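Local coordinates for haloalkane dehalogenase (Mycobacterium rhodesiae, PDB 4MJ3), which catalyses the hydrolytic removal of halogen from haloalkanes, giving the alcohol and a halide ion, at residues V49-L61 against A76-D88. Numbering follows the deposited sequence.
Sequences VLLLHGEPSWSYL and AVAIDLVGFGRSD
V49 pairs with A76 at the start of a short parallel ladder: V77 N donates to V49 O, and V77 O accepts from L51 N at 2.7 Å. Past L51 the strands diverge, and a water bridges H53 O and I79 O.

Apolar contacts line both faces of the ladder. On one, L50 CD1 fits against V77 CG1 and I79 CD1 (3.8 Å to the latter); on the other, L51 meets A78 CB to CB. The two strands are neighbours in the central sheet of the alpha/beta hydrolase fold, joined through helix 66-71 as a beta-alpha-beta unit, and the loops after their C-terminal ends are tied together by polar side chains.

H53, with CG between the backbone N and carbonyl carbon (chi1 77°), swings its ring across to the other loop. There H53 NE2 accepts from L81 N at 3.1 Å, tilted from the ring plane, while ND1 donates to G54 O on an in-plane lone pair. The imidazole is thus gripped at both nitrogens, with W58 CA over one face.

D80 OD1 receives S59 N nearly along its C-O axis and S59 OG (2.7 Å) from the opposite side of the carboxylate plane. OD2 takes R86 N and, beyond the two loops, H37 ND1, so the buried carboxylate is held at both oxygens.

Among the aromatic groups, G85 CA lies 3.2 Å above the plane of the W58 ring, offset toward its rim, with Y60 CB, two residues further along the chain from W58, over the other face. E55 OE1 reaches F84 CE2 at 3.4 Å, carboxylate and ring planes standing 80° apart.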
# COMPACT_ATOMS: atom_id res chain seq x y z
N VAL A 49 12.62 6.10 0.01
CA VAL A 49 11.48 5.70 -0.82
C VAL A 49 10.62 4.80 0.06
O VAL A 49 11.06 3.73 0.47
CB VAL A 49 11.94 4.95 -2.06
CG1 VAL A 49 10.74 4.55 -2.92
CG2 VAL A 49 12.94 5.80 -2.84
N LEU A 50 9.41 5.26 0.35
CA LEU A 50 8.49 4.52 1.22
C LEU A 50 7.52 3.74 0.38
O LEU A 50 6.75 4.33 -0.40
CB LEU A 50 7.75 5.48 2.15
CG LEU A 50 6.73 4.84 3.08
CD1 LEU A 50 7.38 3.86 4.04
CD2 LEU A 50 6.04 5.95 3.84
N LEU A 51 7.53 2.42 0.54
CA LEU A 51 6.77 1.50 -0.29
C LEU A 51 5.60 0.94 0.49
O LEU A 51 5.79 0.18 1.44
CB LEU A 51 7.67 0.34 -0.73
CG LEU A 51 8.98 0.73 -1.43
CD1 LEU A 51 9.93 -0.45 -1.50
CD2 LEU A 51 8.71 1.29 -2.81
N LEU A 52 4.38 1.34 0.12
CA LEU A 52 3.19 0.91 0.84
C LEU A 52 2.34 -0.03 0.02
O LEU A 52 1.99 0.25 -1.13
CB LEU A 52 2.36 2.12 1.29
CG LEU A 52 3.08 3.12 2.22
CD1 LEU A 52 2.07 4.16 2.73
CD2 LEU A 52 3.79 2.44 3.38
N HIS A 53 2.04 -1.18 0.63
CA HIS A 53 1.22 -2.21 0.03
C HIS A 53 -0.21 -2.03 0.50
O HIS A 53 -0.49 -1.27 1.42
CB HIS A 53 1.72 -3.58 0.48
CG HIS A 53 1.30 -3.92 1.87
ND1 HIS A 53 0.08 -4.50 2.16
CD2 HIS A 53 1.88 -3.67 3.07
CE1 HIS A 53 -0.05 -4.64 3.46
NE2 HIS A 53 1.03 -4.15 4.04
N GLY A 54 -1.12 -2.75 -0.16
CA GLY A 54 -2.51 -2.74 0.22
C GLY A 54 -3.07 -4.12 0.48
O GLY A 54 -2.41 -5.01 1.01
N GLU A 55 -4.33 -4.27 0.09
CA GLU A 55 -5.11 -5.47 0.34
C GLU A 55 -4.85 -6.54 -0.73
O GLU A 55 -4.77 -6.23 -1.92
CB GLU A 55 -6.60 -5.02 0.28
CG GLU A 55 -7.63 -6.13 0.15
CD GLU A 55 -7.92 -6.89 1.43
OE1 GLU A 55 -7.15 -6.76 2.39
OE2 GLU A 55 -8.96 -7.60 1.47
N PRO A 56 -4.76 -7.83 -0.33
CA PRO A 56 -4.50 -8.43 0.97
C PRO A 56 -3.03 -8.86 0.95
O PRO A 56 -2.71 -10.02 1.17
CB PRO A 56 -5.38 -9.67 0.95
CG PRO A 56 -5.39 -10.09 -0.49
CD PRO A 56 -5.00 -8.89 -1.34
N SER A 57 -2.15 -7.93 0.62
CA SER A 57 -0.73 -8.25 0.41
C SER A 57 0.08 -7.85 1.63
O SER A 57 -0.46 -7.70 2.73
CB SER A 57 -0.25 -7.57 -0.87
OG SER A 57 -0.25 -6.17 -0.74
N TRP A 58 1.40 -7.81 1.47
CA TRP A 58 2.29 -7.24 2.47
C TRP A 58 3.58 -6.83 1.78
O TRP A 58 3.63 -6.83 0.54
CB TRP A 58 2.52 -8.18 3.65
CG TRP A 58 3.13 -9.54 3.41
CD1 TRP A 58 2.55 -10.61 2.79
CD2 TRP A 58 4.42 -10.00 3.87
NE1 TRP A 58 3.42 -11.70 2.82
CE2 TRP A 58 4.56 -11.34 3.47
CE3 TRP A 58 5.46 -9.40 4.61
CZ2 TRP A 58 5.69 -12.09 3.79
CZ3 TRP A 58 6.59 -10.15 4.89
CH2 TRP A 58 6.69 -11.47 4.51
N SER A 59 4.61 -6.47 2.55
CA SER A 59 5.85 -5.92 1.97
C SER A 59 6.59 -6.88 1.03
O SER A 59 7.38 -6.45 0.19
CB SER A 59 6.78 -5.43 3.07
OG SER A 59 6.19 -4.29 3.70
N TYR A 60 6.26 -8.17 1.11
CA TYR A 60 6.70 -9.18 0.15
C TYR A 60 6.44 -8.76 -1.29
O TYR A 60 7.23 -9.08 -2.19
CB TYR A 60 6.06 -10.53 0.44
CG TYR A 60 6.69 -11.68 -0.27
CD1 TYR A 60 7.90 -12.18 0.19
CD2 TYR A 60 6.12 -12.26 -1.40
CE1 TYR A 60 8.50 -13.26 -0.43
CE2 TYR A 60 6.72 -13.34 -2.03
CZ TYR A 60 7.92 -13.82 -1.56
OH TYR A 60 8.55 -14.89 -2.15
N LEU A 61 5.33 -8.05 -1.51
CA LEU A 61 4.97 -7.52 -2.83
C LEU A 61 6.04 -6.63 -3.47
O LEU A 61 6.11 -6.54 -4.70
CB LEU A 61 3.65 -6.74 -2.70
CG LEU A 61 3.05 -6.08 -3.94
CD1 LEU A 61 2.79 -7.12 -5.03
CD2 LEU A 61 1.76 -5.37 -3.54
N ALA A 76 15.24 2.14 0.74
CA ALA A 76 13.92 1.59 0.57
C ALA A 76 13.36 1.17 1.93
O ALA A 76 13.96 0.36 2.63
CB ALA A 76 13.97 0.40 -0.37
N VAL A 77 12.20 1.71 2.25
CA VAL A 77 11.50 1.37 3.47
C VAL A 77 10.11 0.87 3.08
O VAL A 77 9.42 1.52 2.30
CB VAL A 77 11.41 2.59 4.40
CG1 VAL A 77 10.66 2.24 5.66
CG2 VAL A 77 12.82 3.10 4.70
N ALA A 78 9.73 -0.31 3.58
CA ALA A 78 8.42 -0.88 3.28
C ALA A 78 7.78 -1.28 4.60
O ALA A 78 8.42 -1.92 5.44
CB ALA A 78 8.55 -2.10 2.38
N ILE A 79 6.52 -0.89 4.81
CA ILE A 79 5.88 -1.11 6.11
C ILE A 79 4.64 -1.97 5.92
O ILE A 79 3.84 -1.69 5.05
CB ILE A 79 5.48 0.25 6.74
CG1 ILE A 79 6.70 1.15 6.91
CG2 ILE A 79 4.75 0.03 8.06
CD1 ILE A 79 6.39 2.54 7.41
N ASP A 80 4.47 -2.99 6.76
CA ASP A 80 3.27 -3.81 6.75
C ASP A 80 2.13 -3.17 7.54
O ASP A 80 2.26 -2.85 8.72
CB ASP A 80 3.53 -5.20 7.35
CG ASP A 80 4.44 -6.08 6.49
OD1 ASP A 80 4.68 -5.79 5.28
OD2 ASP A 80 4.94 -7.08 7.06
N LEU A 81 0.99 -3.02 6.89
CA LEU A 81 -0.22 -2.52 7.55
C LEU A 81 -0.61 -3.43 8.71
O LEU A 81 -0.43 -4.63 8.65
CB LEU A 81 -1.36 -2.45 6.55
CG LEU A 81 -1.23 -1.46 5.38
CD1 LEU A 81 -2.26 -1.74 4.31
CD2 LEU A 81 -1.35 -0.04 5.88
N VAL A 82 -1.22 -2.84 9.73
CA VAL A 82 -1.81 -3.60 10.83
C VAL A 82 -2.83 -4.54 10.19
O VAL A 82 -3.63 -4.12 9.36
CB VAL A 82 -2.47 -2.65 11.86
CG1 VAL A 82 -3.27 -3.43 12.89
CG2 VAL A 82 -1.39 -1.81 12.57
N GLY A 83 -2.81 -5.80 10.61
CA GLY A 83 -3.66 -6.82 10.01
C GLY A 83 -2.97 -7.66 8.94
O GLY A 83 -3.57 -8.64 8.47
N PHE A 84 -1.74 -7.30 8.56
CA PHE A 84 -1.09 -7.88 7.37
C PHE A 84 0.37 -8.22 7.60
O PHE A 84 1.00 -7.70 8.53
CB PHE A 84 -1.24 -6.88 6.20
CG PHE A 84 -2.67 -6.63 5.84
CD1 PHE A 84 -3.40 -5.68 6.53
CD2 PHE A 84 -3.32 -7.44 4.90
CE1 PHE A 84 -4.76 -5.53 6.30
CE2 PHE A 84 -4.68 -7.27 4.66
CZ PHE A 84 -5.38 -6.30 5.35
N GLY A 85 0.90 -9.11 6.78
CA GLY A 85 2.32 -9.37 6.77
C GLY A 85 2.79 -9.87 8.12
O GLY A 85 2.18 -10.78 8.68
N ARG A 86 3.88 -9.28 8.61
CA ARG A 86 4.44 -9.60 9.90
C ARG A 86 4.02 -8.61 11.00
O ARG A 86 4.54 -8.68 12.11
CB ARG A 86 5.95 -9.70 9.77
CG ARG A 86 6.39 -10.73 8.74
CD ARG A 86 7.90 -10.90 8.69
NE ARG A 86 8.37 -11.69 9.83
CZ ARG A 86 9.50 -12.37 9.89
NH1 ARG A 86 10.36 -12.36 8.89
NH2 ARG A 86 9.77 -13.06 11.00
N SER A 87 3.06 -7.73 10.71
CA SER A 87 2.50 -6.85 11.72
C SER A 87 1.44 -7.57 12.56
O SER A 87 0.90 -8.60 12.16
CB SER A 87 1.92 -5.58 11.10
OG SER A 87 2.94 -4.76 10.52
N ASP A 88 1.21 -7.05 13.75
CA ASP A 88 0.16 -7.59 14.62
C ASP A 88 -1.23 -7.41 14.00
O ASP A 88 -1.44 -6.57 13.13
CB ASP A 88 0.20 -6.92 16.00
CG ASP A 88 1.36 -7.42 16.85
OD1 ASP A 88 2.02 -8.40 16.47
OD2 ASP A 88 1.59 -6.81 17.93
O HOH W 1 1.72 -0.46 3.45
O HOH W 2 -0.61 -9.83 4.50